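Local structure of hyaluronidase (Thermobaculum terrenum, 5DIY) at residues C[117-122]-C[219-224]; C[187-192]-C[250-255]. The protein probably removes O-linked N-acetylglucosamine from proteins, as a family 84 glycoside hydrolase with hexosaminidase activity. All blocks are in the same frame, centred on the assembly; numbering follows the deposited sequence.

Contact 1: C[117-122]-C[219-224]. Unlike the reference sequence in segment 117-122: Asn120 (reference Asp). With NAG (2-acetamido-2-deoxy-beta-D-glucopyranose), chain E.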
ATOM      1  N   PHE C 117      10.085  -6.966 -16.731  1.00 26.77           N
ATOM      2  CA  PHE C 117       9.494  -7.619 -15.551  1.00 26.69           C
ATOM      3  C   PHE C 117       8.771  -8.906 -15.898  1.00 26.96           C
ATOM      4  O   PHE C 117       8.115  -8.984 -16.935  1.00 27.70           O
ATOM      5  CB  PHE C 117       8.540  -6.672 -14.812  1.00 26.34           C
ATOM      6  CG  PHE C 117       9.155  -5.355 -14.386  1.00 25.56           C
ATOM      7  CD1 PHE C 117      10.531  -5.201 -14.189  1.00 25.55           C
ATOM      8  CD2 PHE C 117       8.333  -4.267 -14.134  1.00 25.22           C
ATOM      9  CE1 PHE C 117      11.060  -3.988 -13.793  1.00 25.32           C
ATOM     10  CE2 PHE C 117       8.858  -3.053 -13.732  1.00 25.03           C
ATOM     11  CZ  PHE C 117      10.220  -2.910 -13.563  1.00 25.44           C
ATOM     12  N   PHE C 118       8.910  -9.907 -15.019  1.00 26.51           N
ATOM     13  CA  PHE C 118       8.275 -11.222 -15.170  1.00 27.07           C
ATOM     14  C   PHE C 118       7.475 -11.616 -13.920  1.00 27.60           C
ATOM     15  O   PHE C 118       7.267 -12.803 -13.653  1.00 27.52           O
ATOM     16  CB  PHE C 118       9.342 -12.280 -15.479  1.00 27.02           C
ATOM     17  CG  PHE C 118      10.142 -11.980 -16.712  1.00 27.86           C
ATOM     18  CD1 PHE C 118       9.659 -12.326 -17.967  1.00 28.19           C
ATOM     19  CD2 PHE C 118      11.357 -11.318 -16.625  1.00 28.18           C
ATOM     20  CE1 PHE C 118      10.379 -12.027 -19.115  1.00 28.61           C
ATOM     21  CE2 PHE C 118      12.085 -11.020 -17.766  1.00 28.96           C
ATOM     22  CZ  PHE C 118      11.598 -11.377 -19.015  1.00 28.43           C
ATOM     23  N   ASP C 119       7.029 -10.620 -13.155  1.00 28.15           N
ATOM     24  CA  ASP C 119       6.135 -10.861 -12.019  1.00 28.42           C
ATOM     25  C   ASP C 119       4.728 -11.224 -12.491  1.00 29.37           C
ATOM     26  O   ASP C 119       4.273 -10.735 -13.520  1.00 29.46           O
ATOM     27  CB  ASP C 119       6.066  -9.639 -11.097  1.00 28.33           C
ATOM     28  CG  ASP C 119       5.615  -8.373 -11.818  1.00 27.48           C
ATOM     29  OD1 ASP C 119       6.275  -7.985 -12.802  1.00 26.43           O
ATOM     30  OD2 ASP C 119       4.618  -7.768 -11.387  1.00 26.20           O
ATOM     31  N   ASN C 120       4.052 -12.078 -11.723  1.00 30.72           N
ATOM     32  CA  ASN C 120       2.665 -12.468 -11.984  1.00 31.99           C
ATOM     33  C   ASN C 120       2.459 -13.024 -13.394  1.00 33.21           C
ATOM     34  O   ASN C 120       1.669 -12.504 -14.189  1.00 33.42           O
ATOM     35  CB  ASN C 120       1.715 -11.298 -11.700  1.00 32.15           C
ATOM     36  CG  ASN C 120       1.868 -10.746 -10.290  1.00 31.43           C
ATOM     37  OD1 ASN C 120       2.443 -11.390  -9.409  1.00 31.94           O
ATOM     38  ND2 ASN C 120       1.359  -9.538 -10.073  1.00 31.11           N
ATOM     39  N   VAL C 121       3.226 -14.072 -13.680  1.00 34.25           N
ATOM     40  CA  VAL C 121       3.095 -14.884 -14.890  1.00 34.89           C
ATOM     41  C   VAL C 121       3.104 -16.346 -14.430  1.00 36.27           C
ATOM     42  O   VAL C 121       3.425 -16.612 -13.265  1.00 34.68           O
ATOM     43  CB  VAL C 121       4.236 -14.608 -15.906  1.00 34.09           C
ATOM     44  CG1 VAL C 121       4.267 -13.130 -16.276  1.00 33.99           C
ATOM     45  CG2 VAL C 121       5.596 -15.071 -15.381  1.00 34.06           C
ATOM     46  N   PRO C 122       2.737 -17.295 -15.321  1.00 38.93           N
ATOM     47  CA  PRO C 122       2.810 -18.711 -14.941  1.00 39.90           C
ATOM     48  C   PRO C 122       4.221 -19.159 -14.557  1.00 42.05           C
ATOM     49  O   PRO C 122       5.201 -18.704 -15.155  1.00 42.34           O
ATOM     50  CB  PRO C 122       2.333 -19.439 -16.205  1.00 39.90           C
ATOM     51  CG  PRO C 122       1.451 -18.458 -16.888  1.00 39.82           C
ATOM     52  CD  PRO C 122       2.096 -17.123 -16.639  1.00 39.66           C
ATOM     53  N   THR C 219      17.780  -5.106  -5.686  1.00 24.66           N
ATOM     54  CA  THR C 219      17.085  -3.825  -5.628  1.00 25.16           C
ATOM     55  C   THR C 219      15.720  -4.126  -5.032  1.00 25.04           C
ATOM     56  O   THR C 219      15.077  -5.087  -5.431  1.00 25.09           O
ATOM     57  CB  THR C 219      16.919  -3.205  -7.030  1.00 25.38           C
ATOM     58  OG1 THR C 219      18.187  -3.181  -7.694  1.00 25.87           O
ATOM     59  CG2 THR C 219      16.371  -1.777  -6.939  1.00 25.20           C
ATOM     60  N   LEU C 220      15.290  -3.335  -4.059  1.00 25.24           N
ATOM     61  CA  LEU C 220      14.004  -3.578  -3.417  1.00 25.60           C
ATOM     62  C   LEU C 220      12.871  -2.906  -4.180  1.00 25.18           C
ATOM     63  O   LEU C 220      12.906  -1.698  -4.422  1.00 25.48           O
ATOM     64  CB  LEU C 220      13.999  -3.109  -1.962  1.00 26.74           C
ATOM     65  CG  LEU C 220      14.596  -4.063  -0.926  1.00 27.20           C
ATOM     66  CD1 LEU C 220      14.814  -3.298   0.373  1.00 28.20           C
ATOM     67  CD2 LEU C 220      13.707  -5.283  -0.697  1.00 27.43           C
ATOM     68  N   TRP C 221      11.893  -3.716  -4.577  1.00 24.24           N
ATOM     69  CA  TRP C 221      10.582  -3.253  -5.017  1.00 23.98           C
ATOM     70  C   TRP C 221       9.759  -3.314  -3.744  1.00 23.27           C
ATOM     71  O   TRP C 221       9.276  -4.374  -3.373  1.00 23.54           O
ATOM     72  CB  TRP C 221      10.021  -4.207  -6.086  1.00 24.63           C
ATOM     73  CG  TRP C 221       8.666  -3.871  -6.663  1.00 24.78           C
ATOM     74  CD1 TRP C 221       7.579  -3.349  -6.010  1.00 25.05           C
ATOM     75  CD2 TRP C 221       8.250  -4.075  -8.018  1.00 24.98           C
ATOM     76  NE1 TRP C 221       6.532  -3.205  -6.878  1.00 24.54           N
ATOM     77  CE2 TRP C 221       6.910  -3.643  -8.115  1.00 24.81           C
ATOM     78  CE3 TRP C 221       8.885  -4.573  -9.162  1.00 25.37           C
ATOM     79  CZ2 TRP C 221       6.190  -3.692  -9.310  1.00 24.96           C
ATOM     80  CZ3 TRP C 221       8.169  -4.627 -10.351  1.00 25.45           C
ATOM     81  CH2 TRP C 221       6.834  -4.185 -10.415  1.00 25.68           C
ATOM     82  N   ASP C 222       9.607  -2.187  -3.060  1.00 22.38           N
ATOM     83  CA  ASP C 222       8.941  -2.190  -1.767  1.00 22.36           C
ATOM     84  C   ASP C 222       7.478  -1.803  -1.960  1.00 22.70           C
ATOM     85  O   ASP C 222       7.174  -0.672  -2.354  1.00 23.26           O
ATOM     86  CB  ASP C 222       9.653  -1.249  -0.791  1.00 21.74           C
ATOM     87  CG  ASP C 222       9.481  -1.669   0.662  1.00 22.18           C
ATOM     88  OD1 ASP C 222       8.664  -2.568   0.952  1.00 22.05           O
ATOM     89  OD2 ASP C 222      10.183  -1.108   1.530  1.00 22.62           O
ATOM     90  N   ASN C 223       6.578  -2.745  -1.686  1.00 22.48           N
ATOM     91  CA  ASN C 223       5.148  -2.561  -1.920  1.00 22.68           C
ATOM     92  C   ASN C 223       4.473  -1.868  -0.746  1.00 22.97           C
ATOM     93  O   ASN C 223       3.645  -2.453  -0.041  1.00 23.40           O
ATOM     94  CB  ASN C 223       4.465  -3.906  -2.216  1.00 22.55           C
ATOM     95  CG  ASN C 223       4.746  -4.419  -3.612  1.00 22.55           C
ATOM     96  OD1 ASN C 223       5.244  -5.527  -3.786  1.00 23.48           O
ATOM     97  ND2 ASN C 223       4.386  -3.645  -4.610  1.00 22.10           N
ATOM     98  N   TYR C 224       4.859  -0.614  -0.547  1.00 23.09           N
ATOM     99  CA  TYR C 224       4.213   0.298   0.378  1.00 23.28           C
ATOM    100  C   TYR C 224       4.505   1.705  -0.174  1.00 24.38           C
ATOM    101  O   TYR C 224       5.661   1.968  -0.529  1.00 24.81           O
ATOM    102  CB  TYR C 224       4.763   0.142   1.811  1.00 22.43           C
ATOM    103  CG  TYR C 224       3.989   0.999   2.782  1.00 21.92           C
ATOM    104  CD1 TYR C 224       2.776   0.551   3.328  1.00 21.42           C
ATOM    105  CD2 TYR C 224       4.419   2.283   3.101  1.00 21.71           C
ATOM    106  CE1 TYR C 224       2.035   1.357   4.186  1.00 21.32           C
ATOM    107  CE2 TYR C 224       3.693   3.085   3.966  1.00 21.91           C
ATOM    108  CZ  TYR C 224       2.498   2.622   4.499  1.00 21.45           C
ATOM    109  OH  TYR C 224       1.786   3.438   5.337  1.00 21.54           O
TER
HETATM  110  C1  NAG E 101       2.246  -7.613  -7.024  1.00 30.22           C
HETATM  111  C2  NAG E 101       2.747  -6.792  -8.229  1.00 28.79           C
HETATM  112  C3  NAG E 101       2.500  -5.285  -8.110  1.00 28.24           C
HETATM  113  C4  NAG E 101       1.326  -5.009  -7.186  1.00 27.66           C
HETATM  114  C5  NAG E 101       1.673  -5.524  -5.799  1.00 28.46           C
HETATM  115  C6  NAG E 101       0.545  -5.307  -4.778  1.00 28.96           C
HETATM  116  C7  NAG E 101       5.160  -6.883  -7.689  1.00 27.82           C
HETATM  117  C8  NAG E 101       6.514  -7.243  -8.233  1.00 27.67           C
HETATM  118  N2  NAG E 101       4.144  -7.081  -8.531  1.00 28.11           N
HETATM  119  O3  NAG E 101       2.251  -4.750  -9.415  1.00 27.75           O
HETATM  120  O4  NAG E 101       1.089  -3.604  -7.095  1.00 26.20           O
HETATM  121  O5  NAG E 101       2.093  -6.892  -5.796  1.00 29.59           O
HETATM  122  O6  NAG E 101      -0.699  -5.850  -5.228  1.00 28.75           O
HETATM  123  O7  NAG E 101       5.016  -6.450  -6.553  1.00 27.28           O

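Contact 2: C[187-192]-C[250-255]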
ATOM      1  N   ASN C 187      25.694  -7.249 -13.822  1.00 33.99           N
ATOM      2  CA  ASN C 187      25.256  -5.860 -13.853  1.00 34.68           C
ATOM      3  C   ASN C 187      23.777  -5.654 -14.230  1.00 33.28           C
ATOM      4  O   ASN C 187      23.309  -4.516 -14.259  1.00 32.14           O
ATOM      5  CB  ASN C 187      26.180  -5.055 -14.773  1.00 36.52           C
ATOM      6  CG  ASN C 187      27.629  -5.046 -14.279  1.00 38.13           C
ATOM      7  OD1 ASN C 187      27.901  -5.097 -13.073  1.00 37.03           O
ATOM      8  ND2 ASN C 187      28.567  -4.965 -15.214  1.00 39.79           N
ATOM      9  N   ILE C 188      23.054  -6.740 -14.525  1.00 30.94           N
ATOM     10  CA  ILE C 188      21.598  -6.700 -14.612  1.00 30.58           C
ATOM     11  C   ILE C 188      21.061  -6.684 -13.179  1.00 29.26           C
ATOM     12  O   ILE C 188      21.377  -7.571 -12.379  1.00 29.66           O
ATOM     13  CB  ILE C 188      21.024  -7.896 -15.413  1.00 30.96           C
ATOM     14  CG1 ILE C 188      21.500  -7.798 -16.872  1.00 31.77           C
ATOM     15  CG2 ILE C 188      19.495  -7.928 -15.311  1.00 30.67           C
ATOM     16  CD1 ILE C 188      20.940  -8.840 -17.821  1.00 31.56           C
ATOM     17  N   ASP C 189      20.283  -5.657 -12.857  1.00 29.05           N
ATOM     18  CA  ASP C 189      19.703  -5.510 -11.518  1.00 28.47           C
ATOM     19  C   ASP C 189      18.499  -6.438 -11.368  1.00 27.11           C
ATOM     20  O   ASP C 189      17.825  -6.746 -12.349  1.00 26.97           O
ATOM     21  CB  ASP C 189      19.315  -4.053 -11.256  1.00 29.33           C
ATOM     22  CG  ASP C 189      20.517  -3.178 -10.930  1.00 30.47           C
ATOM     23  OD1 ASP C 189      21.253  -3.504  -9.984  1.00 31.65           O
ATOM     24  OD2 ASP C 189      20.724  -2.154 -11.606  1.00 33.61           O
ATOM     25  N   VAL C 190      18.247  -6.893 -10.139  1.00 26.09           N
ATOM     26  CA  VAL C 190      17.167  -7.851  -9.869  1.00 25.57           C
ATOM     27  C   VAL C 190      16.296  -7.372  -8.710  1.00 25.02           C
ATOM     28  O   VAL C 190      16.791  -7.132  -7.607  1.00 25.11           O
ATOM     29  CB  VAL C 190      17.716  -9.260  -9.562  1.00 25.32           C
ATOM     30  CG1 VAL C 190      16.586 -10.225  -9.206  1.00 25.34           C
ATOM     31  CG2 VAL C 190      18.509  -9.782 -10.755  1.00 25.28           C
ATOM     32  N   PHE C 191      14.997  -7.257  -8.977  1.00 24.47           N
ATOM     33  CA  PHE C 191      14.025  -6.803  -7.978  1.00 24.18           C
ATOM     34  C   PHE C 191      13.674  -7.900  -6.977  1.00 24.36           C
ATOM     35  O   PHE C 191      13.812  -9.095  -7.251  1.00 24.89           O
ATOM     36  CB  PHE C 191      12.727  -6.305  -8.640  1.00 23.71           C
ATOM     37  CG  PHE C 191      12.700  -4.828  -8.939  1.00 23.17           C
ATOM     38  CD1 PHE C 191      12.987  -3.895  -7.949  1.00 23.12           C
ATOM     39  CD2 PHE C 191      12.317  -4.369 -10.195  1.00 22.97           C
ATOM     40  CE1 PHE C 191      12.931  -2.541  -8.210  1.00 23.40           C
ATOM     41  CE2 PHE C 191      12.255  -3.011 -10.463  1.00 23.29           C
ATOM     42  CZ  PHE C 191      12.566  -2.097  -9.465  1.00 23.57           C
ATOM     43  N   TRP C 192      13.177  -7.464  -5.826  1.00 24.80           N
ATOM     44  CA  TRP C 192      12.753  -8.349  -4.756  1.00 24.24           C
ATOM     45  C   TRP C 192      11.870  -7.539  -3.803  1.00 24.75           C
ATOM     46  O   TRP C 192      12.193  -6.390  -3.494  1.00 25.68           O
ATOM     47  CB  TRP C 192      13.995  -8.877  -4.034  1.00 24.89           C
ATOM     48  CG  TRP C 192      13.705  -9.845  -2.970  1.00 24.42           C
ATOM     49  CD1 TRP C 192      13.682  -9.600  -1.637  1.00 24.96           C
ATOM     50  CD2 TRP C 192      13.393 -11.226  -3.133  1.00 24.85           C
ATOM     51  NE1 TRP C 192      13.364 -10.740  -0.952  1.00 25.08           N
ATOM     52  CE2 TRP C 192      13.180 -11.759  -1.846  1.00 25.32           C
ATOM     53  CE3 TRP C 192      13.261 -12.067  -4.241  1.00 25.27           C
ATOM     54  CZ2 TRP C 192      12.855 -13.097  -1.637  1.00 25.70           C
ATOM     55  CZ3 TRP C 192      12.935 -13.401  -4.031  1.00 25.41           C
ATOM     56  CH2 TRP C 192      12.740 -13.901  -2.741  1.00 25.66           C
ATOM     57  N   HIS C 250      23.374  -4.297   1.975  1.00 32.89           N
ATOM     58  CA  HIS C 250      23.030  -5.448   1.120  1.00 32.87           C
ATOM     59  C   HIS C 250      22.087  -5.141  -0.041  1.00 31.53           C
ATOM     60  O   HIS C 250      21.749  -6.043  -0.808  1.00 30.66           O
ATOM     61  CB  HIS C 250      22.446  -6.563   1.992  1.00 34.27           C
ATOM     62  CG  HIS C 250      23.311  -6.903   3.161  1.00 35.65           C
ATOM     63  ND1 HIS C 250      23.079  -6.405   4.424  1.00 37.58           N
ATOM     64  CD2 HIS C 250      24.453  -7.624   3.245  1.00 36.64           C
ATOM     65  CE1 HIS C 250      24.022  -6.834   5.244  1.00 37.50           C
ATOM     66  NE2 HIS C 250      24.868  -7.576   4.553  1.00 37.57           N
ATOM     67  N   VAL C 251      21.694  -3.875  -0.189  1.00 29.98           N
ATOM     68  CA  VAL C 251      20.709  -3.470  -1.184  1.00 29.57           C
ATOM     69  C   VAL C 251      21.257  -2.273  -1.965  1.00 28.63           C
ATOM     70  O   VAL C 251      21.724  -1.303  -1.374  1.00 29.14           O
ATOM     71  CB  VAL C 251      19.365  -3.141  -0.492  1.00 30.97           C
ATOM     72  CG1 VAL C 251      18.379  -2.488  -1.450  1.00 31.86           C
ATOM     73  CG2 VAL C 251      18.758  -4.408   0.112  1.00 30.59           C
ATOM     74  N   VAL C 252      21.209  -2.362  -3.291  1.00 28.16           N
ATOM     75  CA  VAL C 252      21.684  -1.286  -4.185  1.00 27.61           C
ATOM     76  C   VAL C 252      20.720  -0.087  -4.230  1.00 27.00           C
ATOM     77  O   VAL C 252      21.140   1.049  -4.463  1.00 27.76           O
ATOM     78  CB  VAL C 252      21.978  -1.826  -5.620  1.00 28.06           C
ATOM     79  CG1 VAL C 252      20.699  -2.197  -6.357  1.00 28.89           C
ATOM     80  CG2 VAL C 252      22.785  -0.823  -6.437  1.00 28.12           C
ATOM     81  N   GLY C 253      19.433  -0.341  -4.017  1.00 26.12           N
ATOM     82  CA  GLY C 253      18.441   0.725  -3.954  1.00 24.96           C
ATOM     83  C   GLY C 253      17.052   0.211  -3.633  1.00 24.41           C
ATOM     84  O   GLY C 253      16.829  -1.001  -3.566  1.00 22.95           O
ATOM     85  N   ILE C 254      16.124   1.144  -3.421  1.00 23.54           N
ATOM     86  CA  ILE C 254      14.739   0.812  -3.104  1.00 23.48           C
ATOM     87  C   ILE C 254      13.821   1.673  -3.948  1.00 22.89           C
ATOM     88  O   ILE C 254      13.962   2.895  -3.963  1.00 23.23           O
ATOM     89  CB  ILE C 254      14.397   1.023  -1.603  1.00 23.48           C
ATOM     90  CG1 ILE C 254      15.470   0.384  -0.702  1.00 23.65           C
ATOM     91  CG2 ILE C 254      13.001   0.475  -1.304  1.00 23.56           C
ATOM     92  CD1 ILE C 254      15.207   0.461   0.790  1.00 24.05           C
ATOM     93  N   TYR C 255      12.891   1.024  -4.646  1.00 22.80           N
ATOM     94  CA  TYR C 255      11.770   1.702  -5.296  1.00 23.33           C
ATOM     95  C   TYR C 255      10.472   1.411  -4.528  1.00 22.76           C
ATOM     96  O   TYR C 255      10.122   0.246  -4.320  1.00 21.66           O
ATOM     97  CB  TYR C 255      11.621   1.230  -6.743  1.00 23.50           C
ATOM     98  CG  TYR C 255      12.722   1.677  -7.675  1.00 23.89           C
ATOM     99  CD1 TYR C 255      13.958   1.029  -7.686  1.00 24.25           C
ATOM    100  CD2 TYR C 255      12.522   2.733  -8.567  1.00 24.11           C
ATOM    101  CE1 TYR C 255      14.969   1.424  -8.549  1.00 24.84           C
ATOM    102  CE2 TYR C 255      13.526   3.139  -9.436  1.00 24.59           C
ATOM    103  CZ  TYR C 255      14.747   2.480  -9.428  1.00 24.95           C
ATOM    104  OH  TYR C 255      15.743   2.873 -10.286  1.00 24.89           O
TER

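Contact 1: C[117-122]-C[219-224]
Trp221 and Phe117 meet edge to face across the mouth of the barrel. The six-membered ring of Trp221 turns its edge to the Phe117 ring, with centroids 5.2 Å apart and planes at 60°. CZ3 of Trp221 lies over one face of Phe117, toward the rim, and is 3.8 Å from Phe117 CE2. The indole leaves its strand with chi1 at -180°, CG pointing opposite the main-chain N, which carries the six-membered ring in to Phe117 and the sugar.

Over one face of the same indole lies the acetamido group of NAG, its methyl C8 3.4 Å above the ring centre; O7 of NAG is 3.6 Å from Trp221 NE1. Asp119 takes the N-H of the acetamido group. Its OD2 accepts a nearly straight bond from NAG N2, at 3.0 Å and 166°. The same oxygen forms a salt bridge with Lys43, so two groups grip it. With an alanine at Trp221 the acetamido methyl is likely to lose the surface beneath it, and the Phe117 ring its edge-on partner.

Asn120, beside the sugar, is engineered, replacing the predicted proton-donor aspartate; its ND2 bonds to Tyr14 and its OD1 to Tyr168.

The 117-122 segment starts at the end of strand 113-117 and runs into the loop before helix 128-133. Trp221 belongs to strand 218-222, and strand 160-164 packs against Phe117 and Asp119 through Cys164.

Contact 2: C[187-192]-C[250-255]
Phe191 and Tyr255 have the largest buried areas here, and they form an offset edge-to-face pair. Phe191 turns its edge to the face of Tyr255. The ring centroids are 5.7 Å apart and the planes are nearly perpendicular, at 83°. The touching atoms lie at the far end of one ring and the near side of the other. Phe191 CE1 is 3.8 Å from Tyr255 CD1, and Phe191 CZ is 3.9 Å from the same Tyr255 CD1. The pair is therefore held by CD1 and its neighbour CG, not by the phenol end. Tyr255 has CG anti to its carbonyl carbon (chi1 -70°), and its side chain leaves the backbone toward the 187-192 segment. Phe191 also meets Trp221 edge to face, so it links two aromatic side chains.

Asp189 and Val252 make a second, smaller contact. Asp189 OD1 lies 3.9 Å from Val252 CG1, and the two side chains cross at about a right angle. This is plain van der Waals contact between a carboxylate oxygen and a methyl group. No hydrogen bond joins the two segments.

The backbones stay apart, with the CA atoms of Phe191 and Ile254 9.1 Å from each other. Strand 218-222 runs between them, and Thr219 touches Asp189, Phe191 and Val252. Strands 189-192 and 251-256 are the sixth and eighth of a closed parallel barrel of eight strands. Side chains meeting past an intervening strand, in the barrel interior, are characteristic of the TIM-barrel fold assigned to this catalytic domain.

How the contacts relate
Contact 1 is fully buried, while contact 2 is only partly so. Their centres are 11 Å apart, and strand 218-222 ties them together. It supplies one side of contact 1 and lies between the two strands of contact 2. Probable backbone hydrogen bonds from Leu220 O to Tyr255 N and from Asp222 N to Tyr255 O join the last two strands. Both contacts rest on edge-to-face aromatic pairs. The chemistry differs with place. Contact 1 borders the sugar site, where the carboxylate of Asp119 hydrogen-bonds to the ligand; in contact 2 the carboxylate of Asp189 only packs on a methyl. Neither has a hydrogen bond between its segments; the polar bonds of contact 1 go to the sugar and Lys43.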